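PDB 3ZBQ: Phikz039 from Pseudomonas phage phikz, which is a phage-encoded protein of the tubulin/FtsZ superfamily, known as PhuZ, here with guanosine-5'-diphosphate (GDP) bound in its nucleotide pocket. Local coordinates for residues A[16-20]-A[31-35]; A[135-141]-A[291-296]; A[236-241]-A[279-283]; A[246-252]-A[265-269]. All blocks are in the same frame, centred on the assembly; numbering follows the deposited sequence.

In the fold
Contacts 1 and 3 reach the same mixed sheet on opposite sides of the chain's centre, their own centres about 29 Å apart. Contact 1 comes first along the chain, in the beta-alpha-beta unit 7-34 beside GDP. Contact 2 then joins the start of helix 138-158 to the C-terminal helix 284-304, which directly follows strand 275-281 of contact 3. Contact 4 is nested in the loop closed by contact 3, and contact 3 in that closed by contact 2. Contacts 3 and 4, with centres about 23 Å apart, belong to the tubulin-like C-terminal domain. The last helix thus links that domain back to the nucleotide-binding part of the chain.

Contact 1. Residues A[16-20]-A[31-35]; sequences GFRIG and CYIDT. With GDP (guanosine-5'-diphosphate), chain B.
Both faces of the Phe17 ring are occupied across this contact: Tyr32 CD2 sits 3.7 Å above the plane over the centre of one, and Asp34 OD2 lies over the centre of the other. At the rim, Phe17 CE1 comes 3.5 Å from the carbonyl Ile33 O, which lies near the ring plane. The motif is the first beta-alpha-beta unit of a tubulin/FtsZ-like nucleotide-binding domain, made of strand 7-12, helix 13-23 and strand 30-34. The helix and strand segments run at 156° to one another, with axes 9.1 Å apart, as fits a helix returning between two parallel strands.

Tyr32 turns its edge to the face of Phe17 in a T-shaped pair, the ring centroids of Phe17 and Tyr32 being 5.0 Å apart and their planes at 70°. With CG beside the backbone N (chi1 -65°), the Tyr32 ring extends beside the helix to Gly20, where the lack of a side chain lets it lie close to the backbone. Asp34 brings its CB to 3.4 Å from Phe17 CZ; its carboxylate is held at both oxygens, OD2 by Asn39 and OD1 by Thr35 N at 2.6 Å from above the carboxylate plane.

Arg18, next to Phe17, starts out away from the strand, and its chain then bends twice to reach the nucleotide, bringing one nitrogen to both the base and a phosphate: Arg18 NH1 donates to GDP N7 at 2.9 Å and to GDP O1A at 2.9 Å.

Contact 2. Residues A[135-141]-A[291-296]; sequences YDSDISL and RLEERR
Asp138 OD1 is gripped by both terminal nitrogens of Arg296, NH1 at 2.7 Å and NH2 at 2.9 Å, in an end-on salt bridge that uses a single carboxylate oxygen. It ties the start of helix 138-158, with Ser137 at the N-cap, to the C-terminal helix 284-304 of this tubulin-like protein. The two bonds lie in the guanidinium plane, yet the carboxylate stands 79° to it: NH1 meets OD1 nearly along its C-O axis, whereas NH2 comes from above the carboxylate plane. The other oxygen, OD2, forms salt bridges with Arg142 and Lys303, so three basic residues share this carboxylate and would be expected to favour its charged form. Ser137 OG accepts a weak capping bond from Ser140 N.

Farther along, Tyr135 meets two arginines. Arg291 NH2 donates to Tyr135 OH at 2.7 Å and 165°, with the hydroxyl in the guanidinium plane and the ring nearly perpendicular to it; Glu168 is a further partner of that hydroxyl. Arg295 folds over one face of the ring, its CG 4.2 Å from the Tyr135 centroid as a CH-pi contact. Two bends in its chain, at chi2 and chi3, carry the guanidinium across CE1, inclined 33° to the ring.

Leu141 packs against the 291-296 helix between the two polar clusters, its CD2 3.5 Å from Arg296 N and its CD1 4.0 Å from Leu292 CD2. Water 1 bridges the segments, donating to Tyr135 O at 3.0 Å and accepting from Arg295 NE at 2.8 Å.

Contact 3. Residues A[236-241]-A[279-283]; sequences ILDPIS and VINGL
Backbone bonds define a classic beta bulge, in which Ile240 and Ser241 both face Ile280 where antiparallel strands 239-246 and 275-281 pair in the tubulin-like C-terminal domain. Ile280 O is the shared acceptor, taking Ile240 N at 2.7 Å, in the carbonyl plane, and Ser241 N at 3.2 Å, tilted from it. The reciprocal bond from Ile280 N to Ser241 O is 2.8 Å long and completes the hydrogen-bonded pair. The short strand segments diverge strongly, with 115° between their directions, in keeping with the loss of regular pairing on the Pro239 and Asn281 side of the bulge.

On that side a side chain-to-backbone bond joins the segments. Asn281 ND2 donates to Leu237 O at 2.9 Å, almost straight at 172° and within both the amide and carbonyl planes. Its first torsion (chi1 78°) sets CG between the backbone N and the carbonyl carbon, directing the amide to the backbone ahead of Pro239. ND2 also bonds to Ser284 and OD1 to His225, so partners at both ends of the amide fix its rotation. A water bridges the two segments as well, donating to Asp238 O at 2.7 Å and accepting from Gly282 N at 2.8 Å.

Apolar contacts flank the polar ones. Ile236 CG2 packs 3.8 Å from Val279 CG1 as the two side chains lie alongside each other, pointing opposite ways, and Pro239 CB touches the same valine methyl. Ile240 extends CD1 over the backbone of Asn281 and Gly282. At the solvent-facing end of the contact, Leu237 CD1 meets Leu283 CD2 at 4.0 Å.

Contact 4. Residues A[246-252]-A[265-269]; sequences YTDPDRD and YADPE
Tyr265 carries CG beside its backbone N (chi1 -58°) and Asp252 carries CG beside its carbonyl carbon (chi1 -180°), torsions that bring the phenol at the end of strand 260-265 to a carboxylate in the loop that follows the parallel strand 239-246, in the tubulin-like C-terminal domain. Tyr265 OH donates at 2.6 Å to Asp252 OD2, which accepts with its anti lone pair, the ring and carboxylate planes being 63° apart. The same OD2 is bonded to Thr263, and OD1 forms a salt bridge with Arg261, so both oxygens are held.

Pro249 lies over the centre of one face of the Tyr265 ring, its CB 4.0 Å from the centroid in a CH-pi contact. Pro249 opens the 3-10 segment 249-251, which overlaps at its start an Asx turn in which Asp248 OD1 accepts from Asp250 N at 3.0 Å.

Water 4 bridges the two loops, donating to Thr247 O at 2.8 Å and to Ala266 O at 2.7 Å. Thr247 packs beside Pro268, with its hydroxyl bonded to Phe273 O. Between the backbones, Ala266 N donates to Tyr246 O at 2.8 Å, and Thr247 CA makes a CA-H...O contact of 3.4 Å with Ala266 O.

Contact 1. Residues A[16-20]-A[31-35]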
# COMPACT_ATOMS: atom_id res chain seq x y z
N GLY A 16 2.99 8.48 -1.22
CA GLY A 16 1.55 8.70 -1.05
C GLY A 16 1.19 10.13 -1.40
O GLY A 16 0.21 10.36 -2.10
N PHE A 17 1.99 11.08 -0.93
CA PHE A 17 1.78 12.49 -1.26
C PHE A 17 1.86 12.77 -2.76
O PHE A 17 1.06 13.54 -3.30
CB PHE A 17 2.80 13.38 -0.52
CG PHE A 17 2.37 13.76 0.88
CD1 PHE A 17 1.91 12.79 1.78
CD2 PHE A 17 2.43 15.08 1.30
CE1 PHE A 17 1.53 13.15 3.08
CE2 PHE A 17 2.06 15.45 2.58
CZ PHE A 17 1.61 14.49 3.48
N ARG A 18 2.84 12.16 -3.43
CA ARG A 18 3.04 12.38 -4.86
C ARG A 18 1.91 11.77 -5.68
O ARG A 18 1.41 12.39 -6.63
CB ARG A 18 4.40 11.83 -5.30
CG ARG A 18 5.57 12.73 -4.87
CD ARG A 18 6.83 11.93 -4.54
NE ARG A 18 7.59 12.54 -3.44
CZ ARG A 18 8.34 11.86 -2.58
NH1 ARG A 18 8.45 10.54 -2.68
NH2 ARG A 18 8.99 12.50 -1.61
N ILE A 19 1.50 10.56 -5.33
CA ILE A 19 0.37 9.93 -5.99
C ILE A 19 -0.90 10.77 -5.76
O ILE A 19 -1.69 10.99 -6.68
CB ILE A 19 0.14 8.50 -5.47
CG1 ILE A 19 1.31 7.59 -5.87
CG2 ILE A 19 -1.20 7.96 -5.98
CD1 ILE A 19 1.52 7.48 -7.37
N GLY A 20 -1.08 11.24 -4.53
CA GLY A 20 -2.24 12.05 -4.19
C GLY A 20 -2.30 13.35 -4.98
O GLY A 20 -3.36 13.80 -5.38
N CYS A 31 -7.00 12.35 2.32
CA CYS A 31 -6.23 12.98 3.37
C CYS A 31 -4.79 12.51 3.30
O CYS A 31 -4.48 11.50 2.65
CB CYS A 31 -6.84 12.72 4.75
SG CYS A 31 -6.86 11.00 5.28
N TYR A 32 -3.91 13.26 3.97
CA TYR A 32 -2.48 13.08 3.84
C TYR A 32 -1.81 13.03 5.21
O TYR A 32 -2.07 13.89 6.05
CB TYR A 32 -1.86 14.25 3.09
CG TYR A 32 -2.29 14.41 1.65
CD1 TYR A 32 -3.45 15.10 1.32
CD2 TYR A 32 -1.50 13.91 0.62
CE1 TYR A 32 -3.82 15.28 -0.00
CE2 TYR A 32 -1.87 14.08 -0.70
CZ TYR A 32 -3.03 14.77 -1.00
OH TYR A 32 -3.39 14.94 -2.32
N ILE A 33 -0.95 12.04 5.41
CA ILE A 33 -0.25 11.89 6.68
C ILE A 33 1.23 11.63 6.40
O ILE A 33 1.57 10.71 5.65
CB ILE A 33 -0.81 10.72 7.53
CG1 ILE A 33 -2.34 10.77 7.61
CG2 ILE A 33 -0.21 10.74 8.93
CD1 ILE A 33 -3.02 10.03 6.50
N ASP A 34 2.10 12.42 7.00
CA ASP A 34 3.53 12.27 6.77
C ASP A 34 4.30 12.75 7.99
O ASP A 34 3.72 13.22 8.97
CB ASP A 34 3.96 13.08 5.55
CG ASP A 34 5.24 12.57 4.91
OD1 ASP A 34 5.95 11.74 5.53
OD2 ASP A 34 5.53 13.00 3.77
N THR A 35 5.62 12.61 7.92
CA THR A 35 6.53 13.09 8.97
C THR A 35 7.39 14.22 8.42
O THR A 35 8.46 14.53 8.95
CB THR A 35 7.45 11.96 9.45
OG1 THR A 35 8.18 11.46 8.33
CG2 THR A 35 6.62 10.81 10.06
PB GDP B . 8.59 7.75 2.89
O1B GDP B . 8.26 9.22 2.83
O2B GDP B . 7.33 6.93 2.94
O3B GDP B . 9.48 7.43 4.07
O3A GDP B . 9.41 7.29 1.58
PA GDP B . 9.07 7.68 0.06
O1A GDP B . 9.14 9.15 -0.27
O2A GDP B . 7.74 7.09 -0.34
O5' GDP B . 10.24 6.94 -0.73
C5' GDP B . 10.47 5.54 -0.56
C4' GDP B . 10.61 4.90 -1.94
O4' GDP B . 9.35 4.93 -2.61
C3' GDP B . 11.56 5.62 -2.87
O3' GDP B . 12.91 5.15 -2.68
C2' GDP B . 11.02 5.28 -4.24
O2' GDP B . 11.49 3.98 -4.62
C1' GDP B . 9.54 5.10 -4.01
N9 GDP B . 8.77 6.30 -4.40
C8 GDP B . 8.71 7.50 -3.78
N7 GDP B . 7.87 8.34 -4.43
C5 GDP B . 7.36 7.68 -5.48
C6 GDP B . 6.41 7.96 -6.59
O6 GDP B . 5.84 9.08 -6.68
N1 GDP B . 6.17 6.97 -7.46
C2 GDP B . 6.76 5.76 -7.38
N2 GDP B . 6.48 4.81 -8.30
N3 GDP B . 7.63 5.43 -6.40
C4 GDP B . 7.95 6.34 -5.45

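Contact 2. Residues A[135-141]-A[291-296]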
# COMPACT_ATOMS: atom_id res chain seq x y z
N TYR A 135 13.87 -1.61 -4.25
CA TYR A 135 15.04 -2.31 -3.76
C TYR A 135 16.29 -1.70 -4.35
O TYR A 135 17.23 -2.42 -4.68
CB TYR A 135 14.98 -3.79 -4.13
CG TYR A 135 14.42 -4.04 -5.50
CD1 TYR A 135 15.21 -3.96 -6.64
CD2 TYR A 135 13.08 -4.38 -5.66
CE1 TYR A 135 14.69 -4.19 -7.90
CE2 TYR A 135 12.55 -4.61 -6.91
CZ TYR A 135 13.34 -4.51 -8.02
OH TYR A 135 12.79 -4.76 -9.25
N ASP A 136 16.30 -0.37 -4.47
CA ASP A 136 17.44 0.34 -5.08
C ASP A 136 18.66 0.43 -4.17
O ASP A 136 19.71 0.91 -4.59
CB ASP A 136 17.04 1.74 -5.59
CG ASP A 136 16.71 2.73 -4.47
OD1 ASP A 136 16.35 2.28 -3.36
OD2 ASP A 136 16.81 3.96 -4.70
N SER A 137 18.53 -0.06 -2.94
CA SER A 137 19.69 -0.16 -2.05
C SER A 137 19.41 -1.20 -0.98
O SER A 137 18.28 -1.68 -0.86
CB SER A 137 20.00 1.18 -1.38
OG SER A 137 19.01 1.52 -0.42
N ASP A 138 20.43 -1.53 -0.21
CA ASP A 138 20.26 -2.47 0.89
C ASP A 138 19.15 -2.04 1.85
O ASP A 138 18.29 -2.85 2.22
CB ASP A 138 21.57 -2.66 1.66
CG ASP A 138 21.42 -3.59 2.84
OD1 ASP A 138 20.94 -4.73 2.66
OD2 ASP A 138 21.77 -3.19 3.98
N ILE A 139 19.15 -0.77 2.24
CA ILE A 139 18.16 -0.28 3.21
C ILE A 139 16.73 -0.31 2.65
O ILE A 139 15.80 -0.73 3.35
CB ILE A 139 18.54 1.13 3.79
CG1 ILE A 139 17.70 1.45 5.04
CG2 ILE A 139 18.44 2.23 2.72
CD1 ILE A 139 18.17 2.69 5.81
N SER A 140 16.54 0.10 1.41
CA SER A 140 15.18 0.10 0.85
C SER A 140 14.67 -1.32 0.60
O SER A 140 13.47 -1.59 0.70
CB SER A 140 15.10 0.94 -0.43
OG SER A 140 15.86 0.37 -1.47
N LEU A 141 15.58 -2.23 0.26
CA LEU A 141 15.20 -3.64 0.11
C LEU A 141 14.83 -4.22 1.47
O LEU A 141 13.86 -4.95 1.59
CB LEU A 141 16.33 -4.44 -0.54
CG LEU A 141 16.20 -5.97 -0.54
CD1 LEU A 141 14.93 -6.44 -1.28
CD2 LEU A 141 17.43 -6.59 -1.18
N ARG A 291 10.70 -12.65 -5.16
CA ARG A 291 11.43 -11.58 -5.83
C ARG A 291 12.34 -10.83 -4.85
O ARG A 291 13.49 -10.50 -5.18
CB ARG A 291 10.44 -10.60 -6.48
CG ARG A 291 11.06 -9.32 -7.03
CD ARG A 291 12.04 -9.58 -8.17
NE ARG A 291 12.48 -8.33 -8.79
CZ ARG A 291 13.51 -8.23 -9.62
NH1 ARG A 291 14.22 -9.31 -9.94
NH2 ARG A 291 13.85 -7.06 -10.14
N LEU A 292 11.83 -10.55 -3.66
CA LEU A 292 12.62 -9.82 -2.67
C LEU A 292 13.70 -10.72 -2.10
O LEU A 292 14.81 -10.26 -1.80
CB LEU A 292 11.72 -9.26 -1.56
CG LEU A 292 10.67 -8.24 -2.00
CD1 LEU A 292 9.87 -7.72 -0.82
CD2 LEU A 292 11.30 -7.10 -2.77
N GLU A 293 13.38 -12.00 -1.94
CA GLU A 293 14.36 -12.97 -1.46
C GLU A 293 15.57 -13.03 -2.39
O GLU A 293 16.72 -13.00 -1.95
CB GLU A 293 13.72 -14.36 -1.33
CG GLU A 293 14.64 -15.44 -0.76
CD GLU A 293 13.89 -16.75 -0.53
OE1 GLU A 293 13.75 -17.53 -1.49
OE2 GLU A 293 13.44 -16.98 0.62
N GLU A 294 15.30 -13.09 -3.69
CA GLU A 294 16.37 -13.12 -4.69
C GLU A 294 17.20 -11.85 -4.66
O GLU A 294 18.43 -11.90 -4.76
CB GLU A 294 15.80 -13.34 -6.10
CG GLU A 294 15.23 -14.73 -6.31
CD GLU A 294 14.29 -14.80 -7.50
OE1 GLU A 294 13.94 -13.73 -8.05
OE2 GLU A 294 13.91 -15.93 -7.89
N ARG A 295 16.55 -10.69 -4.53
CA ARG A 295 17.31 -9.44 -4.42
C ARG A 295 18.15 -9.45 -3.16
O ARG A 295 19.29 -8.98 -3.15
CB ARG A 295 16.39 -8.20 -4.40
CG ARG A 295 15.47 -8.04 -5.61
CD ARG A 295 16.22 -7.97 -6.93
NE ARG A 295 17.23 -6.91 -6.92
CZ ARG A 295 17.77 -6.40 -8.02
NH1 ARG A 295 17.39 -6.83 -9.22
NH2 ARG A 295 18.69 -5.44 -7.93
N ARG A 296 17.60 -9.99 -2.08
CA ARG A 296 18.32 -10.08 -0.81
C ARG A 296 19.54 -11.00 -0.93
O ARG A 296 20.62 -10.69 -0.41
CB ARG A 296 17.38 -10.54 0.31
CG ARG A 296 18.04 -10.92 1.63
CD ARG A 296 18.99 -9.82 2.17
NE ARG A 296 18.38 -8.49 2.23
CZ ARG A 296 19.08 -7.36 2.35
NH1 ARG A 296 20.40 -7.41 2.42
NH2 ARG A 296 18.46 -6.18 2.39
O HOH W 1 18.28 -5.22 -4.89
O HOH W 2 15.62 -7.66 2.64

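Contact 3. Residues A[236-241]-A[279-283]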
# COMPACT_ATOMS: atom_id res chain seq x y z
N ILE A 236 -5.75 -14.74 -13.48
CA ILE A 236 -5.42 -14.76 -12.06
C ILE A 236 -5.60 -16.17 -11.48
O ILE A 236 -6.71 -16.74 -11.53
CB ILE A 236 -6.23 -13.73 -11.25
CG1 ILE A 236 -6.12 -12.34 -11.88
CG2 ILE A 236 -5.79 -13.73 -9.78
CD1 ILE A 236 -4.70 -11.80 -11.98
N LEU A 237 -4.52 -16.71 -10.94
CA LEU A 237 -4.49 -18.07 -10.38
C LEU A 237 -5.19 -18.17 -9.02
O LEU A 237 -5.01 -17.30 -8.17
CB LEU A 237 -3.05 -18.55 -10.21
CG LEU A 237 -2.17 -18.63 -11.45
CD1 LEU A 237 -0.78 -19.15 -11.09
CD2 LEU A 237 -2.83 -19.50 -12.50
N ASP A 238 -5.94 -19.25 -8.84
CA ASP A 238 -6.62 -19.54 -7.58
C ASP A 238 -7.34 -18.33 -6.97
O ASP A 238 -7.07 -17.95 -5.82
CB ASP A 238 -5.63 -20.13 -6.56
CG ASP A 238 -5.04 -21.46 -7.02
OD1 ASP A 238 -5.51 -22.02 -8.04
OD2 ASP A 238 -4.10 -21.95 -6.36
N PRO A 239 -8.27 -17.72 -7.73
CA PRO A 239 -8.93 -16.53 -7.17
C PRO A 239 -9.78 -16.87 -5.95
O PRO A 239 -10.49 -17.89 -5.94
CB PRO A 239 -9.82 -16.04 -8.33
CG PRO A 239 -10.09 -17.28 -9.15
CD PRO A 239 -8.82 -18.10 -9.05
N ILE A 240 -9.72 -16.01 -4.93
CA ILE A 240 -10.50 -16.21 -3.71
C ILE A 240 -11.83 -15.45 -3.76
O ILE A 240 -12.91 -16.02 -3.52
CB ILE A 240 -9.71 -15.75 -2.47
CG1 ILE A 240 -8.45 -16.61 -2.31
CG2 ILE A 240 -10.59 -15.79 -1.21
CD1 ILE A 240 -7.38 -16.02 -1.36
N SER A 241 -11.76 -14.17 -4.09
CA SER A 241 -12.93 -13.29 -4.03
C SER A 241 -12.89 -12.30 -5.19
O SER A 241 -11.89 -11.63 -5.42
CB SER A 241 -12.96 -12.54 -2.70
OG SER A 241 -14.18 -11.85 -2.51
N VAL A 279 -9.98 -8.69 -8.48
CA VAL A 279 -9.79 -10.09 -8.16
C VAL A 279 -8.80 -10.25 -7.03
O VAL A 279 -7.65 -9.83 -7.16
CB VAL A 279 -9.26 -10.89 -9.38
CG1 VAL A 279 -9.23 -12.38 -9.05
CG2 VAL A 279 -10.14 -10.64 -10.59
N ILE A 280 -9.25 -10.86 -5.94
CA ILE A 280 -8.38 -11.11 -4.78
C ILE A 280 -7.92 -12.56 -4.79
O ILE A 280 -8.73 -13.48 -4.86
CB ILE A 280 -9.12 -10.81 -3.45
CG1 ILE A 280 -9.50 -9.33 -3.36
CG2 ILE A 280 -8.26 -11.17 -2.25
CD1 ILE A 280 -10.36 -8.98 -2.15
N ASN A 281 -6.61 -12.78 -4.75
CA ASN A 281 -6.07 -14.13 -4.56
C ASN A 281 -4.97 -14.12 -3.50
O ASN A 281 -4.60 -13.07 -3.00
CB ASN A 281 -5.58 -14.75 -5.88
CG ASN A 281 -4.22 -14.23 -6.33
OD1 ASN A 281 -3.75 -13.18 -5.88
ND2 ASN A 281 -3.58 -14.96 -7.25
N GLY A 282 -4.45 -15.29 -3.15
CA GLY A 282 -3.41 -15.35 -2.14
C GLY A 282 -2.08 -15.73 -2.73
O GLY A 282 -1.02 -15.30 -2.24
N LEU A 283 -2.13 -16.53 -3.79
CA LEU A 283 -0.91 -17.13 -4.34
C LEU A 283 0.11 -16.11 -4.82
O LEU A 283 1.32 -16.31 -4.67
CB LEU A 283 -1.27 -18.06 -5.50
CG LEU A 283 -0.15 -18.99 -5.97
CD1 LEU A 283 0.30 -19.89 -4.82
CD2 LEU A 283 -0.63 -19.83 -7.16
O HOH W 3 -4.92 -17.77 -4.28

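Contact 4. Residues A[246-252]-A[265-269]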
# COMPACT_ATOMS: atom_id res chain seq x y z
N TYR A 246 -20.25 -4.65 -14.75
CA TYR A 246 -20.59 -4.70 -16.17
C TYR A 246 -21.47 -3.51 -16.52
O TYR A 246 -22.31 -3.10 -15.72
CB TYR A 246 -21.35 -6.00 -16.48
CG TYR A 246 -20.62 -7.25 -16.06
CD1 TYR A 246 -20.76 -7.75 -14.77
CD2 TYR A 246 -19.81 -7.94 -16.96
CE1 TYR A 246 -20.09 -8.90 -14.38
CE2 TYR A 246 -19.14 -9.08 -16.58
CZ TYR A 246 -19.28 -9.56 -15.28
OH TYR A 246 -18.62 -10.70 -14.90
N THR A 247 -21.28 -2.94 -17.71
CA THR A 247 -22.21 -1.92 -18.19
C THR A 247 -23.38 -2.61 -18.89
O THR A 247 -24.45 -2.02 -19.05
CB THR A 247 -21.56 -0.91 -19.13
OG1 THR A 247 -20.70 -1.60 -20.06
CG2 THR A 247 -20.75 0.12 -18.33
N ASP A 248 -23.15 -3.85 -19.32
CA ASP A 248 -24.22 -4.67 -19.90
C ASP A 248 -24.48 -5.89 -19.00
O ASP A 248 -23.65 -6.80 -18.93
CB ASP A 248 -23.84 -5.12 -21.31
CG ASP A 248 -24.96 -5.90 -22.00
OD1 ASP A 248 -26.00 -6.20 -21.37
OD2 ASP A 248 -24.79 -6.21 -23.19
N PRO A 249 -25.63 -5.89 -18.32
CA PRO A 249 -26.00 -6.95 -17.37
C PRO A 249 -26.01 -8.32 -18.01
O PRO A 249 -25.76 -9.32 -17.32
CB PRO A 249 -27.42 -6.55 -16.95
CG PRO A 249 -27.45 -5.06 -17.12
CD PRO A 249 -26.63 -4.81 -18.35
N ASP A 250 -26.28 -8.37 -19.31
CA ASP A 250 -26.33 -9.63 -20.04
C ASP A 250 -24.96 -10.30 -20.12
O ASP A 250 -24.87 -11.49 -20.42
CB ASP A 250 -26.89 -9.43 -21.46
CG ASP A 250 -28.40 -9.29 -21.49
OD1 ASP A 250 -29.06 -9.41 -20.43
OD2 ASP A 250 -28.94 -9.05 -22.60
N ARG A 251 -23.91 -9.52 -19.84
CA ARG A 251 -22.53 -10.03 -19.87
C ARG A 251 -22.07 -10.57 -18.51
O ARG A 251 -20.92 -11.00 -18.36
CB ARG A 251 -21.58 -8.92 -20.32
CG ARG A 251 -22.07 -8.12 -21.51
CD ARG A 251 -21.24 -8.38 -22.75
NE ARG A 251 -19.81 -8.21 -22.49
CZ ARG A 251 -18.86 -8.39 -23.40
NH1 ARG A 251 -19.18 -8.75 -24.64
NH2 ARG A 251 -17.58 -8.21 -23.08
N ASP A 252 -22.95 -10.53 -17.52
CA ASP A 252 -22.60 -11.04 -16.20
C ASP A 252 -22.48 -12.56 -16.29
O ASP A 252 -23.48 -13.29 -16.27
CB ASP A 252 -23.67 -10.60 -15.20
CG ASP A 252 -23.39 -11.09 -13.79
OD1 ASP A 252 -22.45 -11.88 -13.59
OD2 ASP A 252 -24.12 -10.65 -12.87
N TYR A 265 -24.00 -3.54 -11.68
CA TYR A 265 -24.31 -3.09 -13.03
C TYR A 265 -24.14 -1.59 -13.14
O TYR A 265 -24.93 -0.82 -12.58
CB TYR A 265 -25.72 -3.54 -13.42
CG TYR A 265 -25.88 -5.04 -13.33
CD1 TYR A 265 -24.91 -5.88 -13.87
CD2 TYR A 265 -26.96 -5.62 -12.68
CE1 TYR A 265 -25.01 -7.25 -13.78
CE2 TYR A 265 -27.08 -6.99 -12.59
CZ TYR A 265 -26.10 -7.80 -13.14
OH TYR A 265 -26.20 -9.17 -13.06
N ALA A 266 -23.09 -1.18 -13.84
CA ALA A 266 -22.74 0.23 -13.99
C ALA A 266 -23.55 0.87 -15.11
O ALA A 266 -23.82 0.23 -16.13
CB ALA A 266 -21.25 0.38 -14.27
N ASP A 267 -23.93 2.12 -14.91
CA ASP A 267 -24.72 2.88 -15.88
C ASP A 267 -24.01 2.96 -17.24
O ASP A 267 -23.00 3.65 -17.37
CB ASP A 267 -24.97 4.28 -15.32
CG ASP A 267 -25.79 5.16 -16.24
OD1 ASP A 267 -26.40 4.64 -17.19
OD2 ASP A 267 -25.83 6.39 -16.01
N PRO A 268 -24.54 2.27 -18.26
CA PRO A 268 -23.86 2.23 -19.56
C PRO A 268 -23.90 3.58 -20.26
O PRO A 268 -23.14 3.83 -21.20
CB PRO A 268 -24.67 1.20 -20.35
CG PRO A 268 -26.04 1.27 -19.76
CD PRO A 268 -25.82 1.53 -18.29
N GLU A 269 -24.80 4.44 -19.81
CA GLU A 269 -24.91 5.79 -20.35
C GLU A 269 -23.77 6.65 -19.83
O GLU A 269 -23.27 7.54 -20.52
CB GLU A 269 -26.25 6.37 -19.90
CG GLU A 269 -26.69 7.64 -20.59
CD GLU A 269 -28.11 8.00 -20.20
OE1 GLU A 269 -29.06 7.51 -20.85
OE2 GLU A 269 -28.28 8.76 -19.22
O HOH W 4 -25.69 -1.72 -16.60